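Local coordinates for protein CurJ (Moorea producens 3L, PDB 5TZ6) that probably catalyses a vinylogous dehydration of the growing polyketide chain in curacin biosynthesis, as the dehydratase domain of a polyketide synthase module, at residues T69-F78 with P242-N252; A144-E152 with L281-V289. The protein carries 1 engineered substitution. All blocks are in the same frame, centred on the assembly; numbering follows the deposited sequence.

Contact 1 (T69-F78 with P242-N252). With 7OD ((2E,5R)-5-hydroxy-2-methylhept-2-enoic acid), chain C.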
# COMPACT_ATOMS: atom_id res chain seq x y z
N THR A 69 17.97 10.86 -11.45
CA THR A 69 18.43 11.14 -10.09
C THR A 69 18.18 12.59 -9.67
O THR A 69 17.87 12.84 -8.51
CB THR A 69 19.92 10.82 -9.95
OG1 THR A 69 20.36 11.14 -8.62
CG2 THR A 69 20.74 11.63 -10.94
N GLU A 70 18.34 13.54 -10.59
CA GLU A 70 18.11 14.95 -10.28
C GLU A 70 16.61 15.23 -10.26
O GLU A 70 15.89 14.84 -11.19
CB GLU A 70 18.78 15.86 -11.31
CG GLU A 70 20.30 15.79 -11.36
CD GLU A 70 20.82 14.72 -12.30
OE1 GLU A 70 20.02 14.15 -13.07
OE2 GLU A 70 22.04 14.44 -12.27
N CYS A 71 16.14 15.90 -9.22
CA CYS A 71 14.74 16.31 -9.20
C CYS A 71 14.59 17.57 -8.37
O CYS A 71 15.51 18.02 -7.69
CB CYS A 71 13.85 15.19 -8.68
SG CYS A 71 13.91 14.98 -6.93
N GLN A 72 13.39 18.15 -8.43
CA GLN A 72 13.13 19.44 -7.82
C GLN A 72 11.74 19.43 -7.19
O GLN A 72 10.80 18.84 -7.73
CB GLN A 72 13.23 20.57 -8.84
CG GLN A 72 12.25 20.47 -9.99
CD GLN A 72 12.45 21.56 -11.02
OE1 GLN A 72 13.48 22.23 -11.04
NE2 GLN A 72 11.46 21.73 -11.90
N ILE A 73 11.66 20.07 -6.03
CA ILE A 73 10.44 20.26 -5.27
C ILE A 73 10.18 21.76 -5.22
O ILE A 73 11.05 22.52 -4.80
CB ILE A 73 10.58 19.69 -3.85
CG1 ILE A 73 11.27 18.32 -3.92
CG2 ILE A 73 9.22 19.62 -3.16
CD1 ILE A 73 11.64 17.75 -2.57
N GLU A 74 8.99 22.18 -5.63
CA GLU A 74 8.70 23.60 -5.78
C GLU A 74 7.46 23.99 -4.99
O GLU A 74 6.58 23.16 -4.73
CB GLU A 74 8.51 23.99 -7.25
CG GLU A 74 9.78 24.00 -8.07
CD GLU A 74 9.50 24.08 -9.56
OE1 GLU A 74 8.97 23.10 -10.12
OE2 GLU A 74 9.78 25.14 -10.16
N ASP A 75 7.40 25.27 -4.63
CA ASP A 75 6.28 25.84 -3.89
C ASP A 75 5.92 24.98 -2.69
O ASP A 75 4.77 24.56 -2.51
CB ASP A 75 5.09 26.03 -4.82
CG ASP A 75 5.45 26.84 -6.05
OD1 ASP A 75 6.29 27.76 -5.92
OD2 ASP A 75 4.91 26.55 -7.14
N ILE A 76 6.92 24.71 -1.85
CA ILE A 76 6.75 23.90 -0.65
C ILE A 76 6.13 24.75 0.45
O ILE A 76 6.59 25.87 0.73
CB ILE A 76 8.10 23.33 -0.19
CG1 ILE A 76 8.78 22.57 -1.33
CG2 ILE A 76 7.91 22.46 1.05
CD1 ILE A 76 10.24 22.29 -1.06
N LEU A 77 5.12 24.20 1.12
CA LEU A 77 4.58 24.78 2.35
C LEU A 77 4.47 23.69 3.40
O LEU A 77 4.32 22.51 3.07
CB LEU A 77 3.22 25.44 2.11
CG LEU A 77 3.30 26.73 1.29
CD1 LEU A 77 1.91 27.21 0.85
CD2 LEU A 77 4.06 27.82 2.06
N PHE A 78 4.55 24.09 4.67
CA PHE A 78 4.45 23.18 5.81
C PHE A 78 3.24 23.58 6.65
O PHE A 78 3.38 24.31 7.64
CB PHE A 78 5.74 23.21 6.64
CG PHE A 78 6.98 22.89 5.84
CD1 PHE A 78 7.23 21.60 5.41
CD2 PHE A 78 7.89 23.89 5.52
CE1 PHE A 78 8.37 21.31 4.67
CE2 PHE A 78 9.03 23.60 4.79
CZ PHE A 78 9.27 22.30 4.36
N PRO A 242 11.44 27.36 9.39
CA PRO A 242 11.22 27.19 7.94
C PRO A 242 9.74 27.21 7.62
O PRO A 242 8.94 26.49 8.22
CB PRO A 242 11.84 25.82 7.66
CG PRO A 242 12.92 25.70 8.69
CD PRO A 242 12.39 26.38 9.93
N PHE A 243 9.38 28.02 6.65
CA PHE A 243 7.98 28.26 6.36
C PHE A 243 7.61 27.99 4.91
O PHE A 243 6.54 27.42 4.65
CB PHE A 243 7.65 29.71 6.72
CG PHE A 243 6.23 30.11 6.42
CD1 PHE A 243 5.89 30.63 5.18
CD2 PHE A 243 5.24 29.97 7.39
CE1 PHE A 243 4.59 31.00 4.90
CE2 PHE A 243 3.93 30.34 7.11
CZ PHE A 243 3.60 30.86 5.87
N SER A 244 8.46 28.36 3.95
CA SER A 244 8.16 28.10 2.55
C SER A 244 9.46 28.02 1.76
O SER A 244 10.48 28.57 2.16
CB SER A 244 7.24 29.17 1.97
OG SER A 244 7.90 30.43 1.92
N ILE A 245 9.40 27.33 0.62
CA ILE A 245 10.57 27.15 -0.24
C ILE A 245 10.14 27.27 -1.69
O ILE A 245 9.24 26.54 -2.14
CB ILE A 245 11.26 25.80 0.01
CG1 ILE A 245 11.93 25.79 1.38
CG2 ILE A 245 12.28 25.52 -1.08
CD1 ILE A 245 12.45 24.43 1.79
N ASP A 246 10.76 28.17 -2.44
CA ASP A 246 10.42 28.30 -3.85
C ASP A 246 10.89 27.08 -4.65
O ASP A 246 10.11 26.49 -5.39
CB ASP A 246 10.99 29.60 -4.43
CG ASP A 246 10.35 30.83 -3.81
OD1 ASP A 246 9.19 30.74 -3.37
OD2 ASP A 246 11.02 31.89 -3.76
N LYS A 247 12.15 26.69 -4.50
CA LYS A 247 12.61 25.50 -5.22
C LYS A 247 13.77 24.82 -4.50
O LYS A 247 14.77 25.45 -4.17
CB LYS A 247 13.03 25.86 -6.64
CG LYS A 247 13.52 24.68 -7.45
CD LYS A 247 13.62 25.02 -8.92
CE LYS A 247 14.65 26.11 -9.14
NZ LYS A 247 14.61 26.62 -10.54
N PHE A 248 13.64 23.51 -4.29
CA PHE A 248 14.69 22.67 -3.73
C PHE A 248 15.10 21.64 -4.78
O PHE A 248 14.29 20.82 -5.20
CB PHE A 248 14.18 21.97 -2.46
CG PHE A 248 15.24 21.17 -1.74
CD1 PHE A 248 15.74 20.01 -2.29
CD2 PHE A 248 15.70 21.58 -0.50
CE1 PHE A 248 16.70 19.28 -1.62
CE2 PHE A 248 16.66 20.85 0.17
CZ PHE A 248 17.16 19.70 -0.39
N THR A 249 16.37 21.65 -5.16
CA THR A 249 16.88 20.75 -6.18
C THR A 249 17.89 19.78 -5.57
O THR A 249 18.85 20.21 -4.93
CB THR A 249 17.51 21.52 -7.34
OG1 THR A 249 16.58 22.49 -7.83
CG2 THR A 249 17.88 20.56 -8.48
N PHE A 250 17.64 18.50 -5.77
CA PHE A 250 18.56 17.43 -5.43
C PHE A 250 19.23 16.95 -6.71
O PHE A 250 18.55 16.53 -7.66
CB PHE A 250 17.81 16.28 -4.75
CG PHE A 250 18.64 15.04 -4.56
CD1 PHE A 250 19.64 14.98 -3.60
CD2 PHE A 250 18.42 13.92 -5.35
CE1 PHE A 250 20.40 13.83 -3.42
CE2 PHE A 250 19.17 12.77 -5.18
CZ PHE A 250 20.17 12.72 -4.22
N TYR A 251 20.56 17.04 -6.75
CA TYR A 251 21.36 16.64 -7.90
C TYR A 251 21.87 15.20 -7.78
O TYR A 251 21.59 14.37 -8.64
CB TYR A 251 22.52 17.62 -8.10
CG TYR A 251 22.05 19.03 -8.39
CD1 TYR A 251 21.75 19.43 -9.68
CD2 TYR A 251 21.87 19.94 -7.36
CE1 TYR A 251 21.31 20.71 -9.95
CE2 TYR A 251 21.42 21.23 -7.62
CZ TYR A 251 21.15 21.60 -8.91
OH TYR A 251 20.71 22.88 -9.18
N ASN A 252 22.62 14.91 -6.72
CA ASN A 252 23.12 13.56 -6.49
C ASN A 252 23.56 13.43 -5.04
O ASN A 252 23.93 14.42 -4.41
CB ASN A 252 24.27 13.21 -7.45
CG ASN A 252 25.43 14.18 -7.34
OD1 ASN A 252 25.62 15.03 -8.21
ND2 ASN A 252 26.21 14.06 -6.27
OAB 7OD C . 10.23 24.04 15.35
CAA 7OD C . 9.83 23.46 14.32
OAI 7OD C . 8.66 23.02 14.28
CAC 7OD C . 10.76 23.30 13.12
CAK 7OD C . 10.26 22.58 11.86
CAD 7OD C . 12.20 23.84 13.17
CAE 7OD C . 13.10 23.66 11.94
CAF 7OD C . 14.48 24.36 11.98
OAH 7OD C . 15.49 23.37 12.22
CAG 7OD C . 14.59 25.45 13.05
CAJ 7OD C . 15.83 26.29 12.74
O HOH W 1 9.60 27.79 -8.15
O HOH W 2 4.32 27.09 5.70
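I76 lies alongside I245, the two side chains pointing the same way, with I76 CD1 3.8 Å from I245 CB. The CG1 branch of I76 stands opposite its own carbonyl carbon (chi1 -54°), and the extended arm beyond it carries CD1 on to F248 CB at 4.2 Å. C71, I73, F248 and F250 share this face of the sheet, and helix 51-65 packs on it: L59 meets both C71 and F250, while I55 meets I245. Branched and aromatic residues suit a surface that must be sealed under a helix. At the far end the F250 ring turns its edge to the backbone of T69, bringing F250 CD2 within 3.4 Å of T69 O.

The other face is mostly polar, L77 being the exception. E74 and K247 run side by side with E74 CG 3.9 Å from K247 CG, but E74 OE2 and K247 NZ are 5.1 Å apart, too far for a salt bridge. Here the long aliphatic stems do the touching. The amide of Q72 turns to S140 on the neighbouring strand 132-141.

Between these faces the two strands pair antiparallel. I73 and F248 exchange two backbone bonds, of which F248 N to I73 O (2.8 Å) is nearly straight at 170°. The regular ladder breaks where D75 and I76 both face I245, a G1 beta bulge. D75 takes a positive phi (49°) there, and D75 N reaches D246 O from above the carbonyl plane at 3.1 Å.

P242, at the pocket end, sets its ring against the bound hydroxy-acid, with P242 CD 3.5 Å from 7OD CAE. The chemistry implies that main-chain bonds and an apolar inner face join the two hot-dog halves of the dehydratase, while the outer face stays largely polar.

Contact 2 (A144-E152 with L281-V289)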
# COMPACT_ATOMS: atom_id res chain seq x y z
N ALA A 144 20.89 18.40 -14.54
CA ALA A 144 22.12 18.71 -13.83
C ALA A 144 22.55 20.14 -14.14
O ALA A 144 22.29 20.67 -15.22
CB ALA A 144 23.22 17.73 -14.21
N GLU A 145 23.21 20.76 -13.17
CA GLU A 145 23.59 22.17 -13.29
C GLU A 145 24.89 22.43 -12.54
O GLU A 145 25.08 23.50 -11.94
CB GLU A 145 22.49 23.08 -12.74
CG GLU A 145 21.09 22.72 -13.19
CD GLU A 145 20.04 23.65 -12.62
OE1 GLU A 145 19.90 24.78 -13.13
OE2 GLU A 145 19.36 23.26 -11.64
N GLN A 146 25.80 21.46 -12.55
CA GLN A 146 26.97 21.50 -11.67
C GLN A 146 28.23 22.06 -12.33
O GLN A 146 28.66 21.56 -13.37
CB GLN A 146 27.23 20.10 -11.12
CG GLN A 146 26.27 19.69 -10.02
CD GLN A 146 25.87 18.23 -10.08
OE1 GLN A 146 25.23 17.78 -11.03
NE2 GLN A 146 26.26 17.47 -9.06
N SER A 147 28.82 23.10 -11.73
CA SER A 147 28.27 23.74 -10.53
C SER A 147 28.62 25.25 -10.46
O SER A 147 27.80 26.06 -10.89
CB SER A 147 28.74 23.01 -9.26
OG SER A 147 28.81 21.61 -9.46
N LEU A 148 29.80 25.67 -9.97
CA LEU A 148 30.92 24.83 -9.53
C LEU A 148 32.17 25.63 -9.13
O LEU A 148 33.18 25.54 -9.83
CB LEU A 148 31.31 23.84 -10.64
CG LEU A 148 32.28 22.69 -10.37
CD1 LEU A 148 32.73 22.63 -8.92
CD2 LEU A 148 31.64 21.37 -10.78
N ILE A 149 32.15 26.41 -8.04
CA ILE A 149 30.99 26.67 -7.20
C ILE A 149 30.93 28.16 -6.88
O ILE A 149 29.85 28.76 -6.93
CB ILE A 149 31.02 25.85 -5.89
CG1 ILE A 149 31.53 24.44 -6.14
CG2 ILE A 149 29.63 25.84 -5.24
CD1 ILE A 149 33.04 24.35 -6.19
N PRO A 150 32.08 28.79 -6.56
CA PRO A 150 33.47 28.36 -6.36
C PRO A 150 33.90 28.32 -4.89
O PRO A 150 33.67 29.29 -4.16
CB PRO A 150 34.27 29.44 -7.11
CG PRO A 150 33.29 30.61 -7.33
CD PRO A 150 32.01 30.26 -6.62
N LEU A 151 34.55 27.23 -4.46
CA LEU A 151 34.78 27.02 -3.03
C LEU A 151 35.85 27.95 -2.47
O LEU A 151 35.74 28.38 -1.31
CB LEU A 151 35.15 25.56 -2.77
CG LEU A 151 35.73 25.22 -1.40
CD1 LEU A 151 34.90 25.81 -0.27
CD2 LEU A 151 35.85 23.71 -1.24
N GLU A 152 36.88 28.27 -3.25
CA GLU A 152 37.93 29.15 -2.73
C GLU A 152 37.52 30.62 -2.81
O GLU A 152 37.84 31.40 -1.91
CB GLU A 152 39.25 28.92 -3.46
CG GLU A 152 39.16 28.93 -4.97
CD GLU A 152 38.77 27.57 -5.54
OE1 GLU A 152 39.68 26.72 -5.71
OE2 GLU A 152 37.57 27.34 -5.78
N LEU A 281 24.36 23.41 -1.06
CA LEU A 281 25.13 22.34 -0.46
C LEU A 281 25.99 21.71 -1.55
O LEU A 281 25.46 21.32 -2.60
CB LEU A 281 24.20 21.30 0.16
CG LEU A 281 24.80 20.10 0.88
CD1 LEU A 281 25.63 20.52 2.09
CD2 LEU A 281 23.67 19.16 1.28
N PHE A 282 27.30 21.62 -1.34
CA PHE A 282 28.18 21.08 -2.37
C PHE A 282 29.31 20.25 -1.76
O PHE A 282 29.55 20.25 -0.55
CB PHE A 282 28.74 22.17 -3.30
CG PHE A 282 29.45 23.27 -2.59
CD1 PHE A 282 28.74 24.32 -2.03
CD2 PHE A 282 30.83 23.26 -2.49
CE1 PHE A 282 29.39 25.34 -1.37
CE2 PHE A 282 31.49 24.27 -1.83
CZ PHE A 282 30.78 25.32 -1.27
N ASP A 283 29.99 19.55 -2.68
CA ASP A 283 31.01 18.55 -2.44
C ASP A 283 32.34 19.16 -2.01
O ASP A 283 32.61 20.35 -2.21
CB ASP A 283 31.26 17.73 -3.71
CG ASP A 283 31.27 16.25 -3.46
OD1 ASP A 283 31.28 15.85 -2.28
OD2 ASP A 283 31.27 15.48 -4.45
N GLN A 284 33.20 18.29 -1.47
CA GLN A 284 34.57 18.67 -1.17
C GLN A 284 35.29 19.13 -2.44
O GLN A 284 36.15 20.02 -2.38
CB GLN A 284 35.31 17.48 -0.56
CG GLN A 284 36.59 17.83 0.18
CD GLN A 284 36.29 18.45 1.54
OE1 GLN A 284 36.32 19.66 1.71
NE2 GLN A 284 35.97 17.59 2.51
N HIS A 285 34.96 18.52 -3.58
CA HIS A 285 35.46 18.92 -4.88
C HIS A 285 34.63 20.01 -5.55
O HIS A 285 35.04 20.52 -6.59
CB HIS A 285 35.55 17.70 -5.81
CG HIS A 285 36.42 16.61 -5.28
ND1 HIS A 285 36.02 15.78 -4.25
CD2 HIS A 285 37.68 16.24 -5.60
CE1 HIS A 285 37.00 14.93 -3.98
NE2 HIS A 285 38.01 15.19 -4.78
N GLY A 286 33.48 20.36 -4.99
CA GLY A 286 32.66 21.40 -5.58
C GLY A 286 31.48 20.91 -6.38
O GLY A 286 30.74 21.74 -6.92
N GLN A 287 31.29 19.61 -6.51
CA GLN A 287 30.08 19.10 -7.14
C GLN A 287 28.87 19.50 -6.31
O GLN A 287 28.78 19.17 -5.12
CB GLN A 287 30.15 17.59 -7.32
CG GLN A 287 30.98 17.15 -8.52
CD GLN A 287 31.62 15.79 -8.32
OE1 GLN A 287 32.02 15.43 -7.22
NE2 GLN A 287 31.74 15.03 -9.41
N LEU A 288 27.95 20.22 -6.94
CA LEU A 288 26.75 20.68 -6.25
C LEU A 288 25.88 19.48 -5.88
O LEU A 288 25.48 18.70 -6.75
CB LEU A 288 25.99 21.65 -7.14
CG LEU A 288 25.02 22.66 -6.53
CD1 LEU A 288 25.68 23.44 -5.40
CD2 LEU A 288 24.55 23.60 -7.63
N VAL A 289 25.62 19.32 -4.59
CA VAL A 289 24.78 18.23 -4.09
C VAL A 289 23.31 18.63 -4.07
O VAL A 289 22.44 17.85 -4.46
CB VAL A 289 25.28 17.80 -2.70
CG1 VAL A 289 24.19 17.03 -1.95
CG2 VAL A 289 26.55 16.96 -2.81
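S147 OG accepts the backbone N-H of L288, with L288 N at 3.0 Å and an N-H...O angle of 155°. A small hydroxyl suits a place so near the backbone, although S147 is poorly ordered and the peptide bonds before S147, L148, I149 and P150 are modelled as cis, so fine detail here deserves caution. One residue earlier, the chain of Q146 crosses L288, its CG lying 3.5 Å from L288 CB. The Q146 amide bends on to N252, where NE2 is probably hydrogen-bonded to OD1.

Residues 281-289 form a beta hairpin joining strands 274-282 and 288-300 of the hot-dog sheet. Its two arms are tied by V289 N to L281 O and by D283 N to Q287 O (2.7 Å). The reversal is tight, and G286 adopts a positive phi of 101° that glycine accepts readily. L148 and I149 are modelled over this turn, at approaches to G286 too short to trust.

I149 makes a CH-pi contact with F282: CG2 stands over one face of the ring, 3.7 Å from the centroid and 13° off its normal. Placing CG2 anti to the backbone N of I149 directs that methyl at the ring. L151, in the first turn of helix 151-157 just after the N-cap P150, brings CB to 4.0 Å from F282 CE2. Its CD2 lies 3.9 Å from Q284 O, and the same leucine touches W260 on strand 258-267.

Overall arrangement
From the N terminus the chain passes through 69-78, then 144-152, then 242-252 and finally 281-289, so the two contacts cross. Contact 1 closes a loop of 163 residues, joining strand 71-77 of the first hot-dog region to strand 239-250 of the second. Contact 2 begins within that loop, in the linker that follows strand 132-141, and ends beyond it, closing 128 residues against the hairpin between strands 274-282 and 288-300. Their centres are 18 Å apart, yet they meet: Y251, near the end of contact 1, is probably hydrogen-bonded through its hydroxyl to E145 of contact 2. Strands 239-250 and 288-300 are also sheet neighbours, so linker, seam and hairpin are linked.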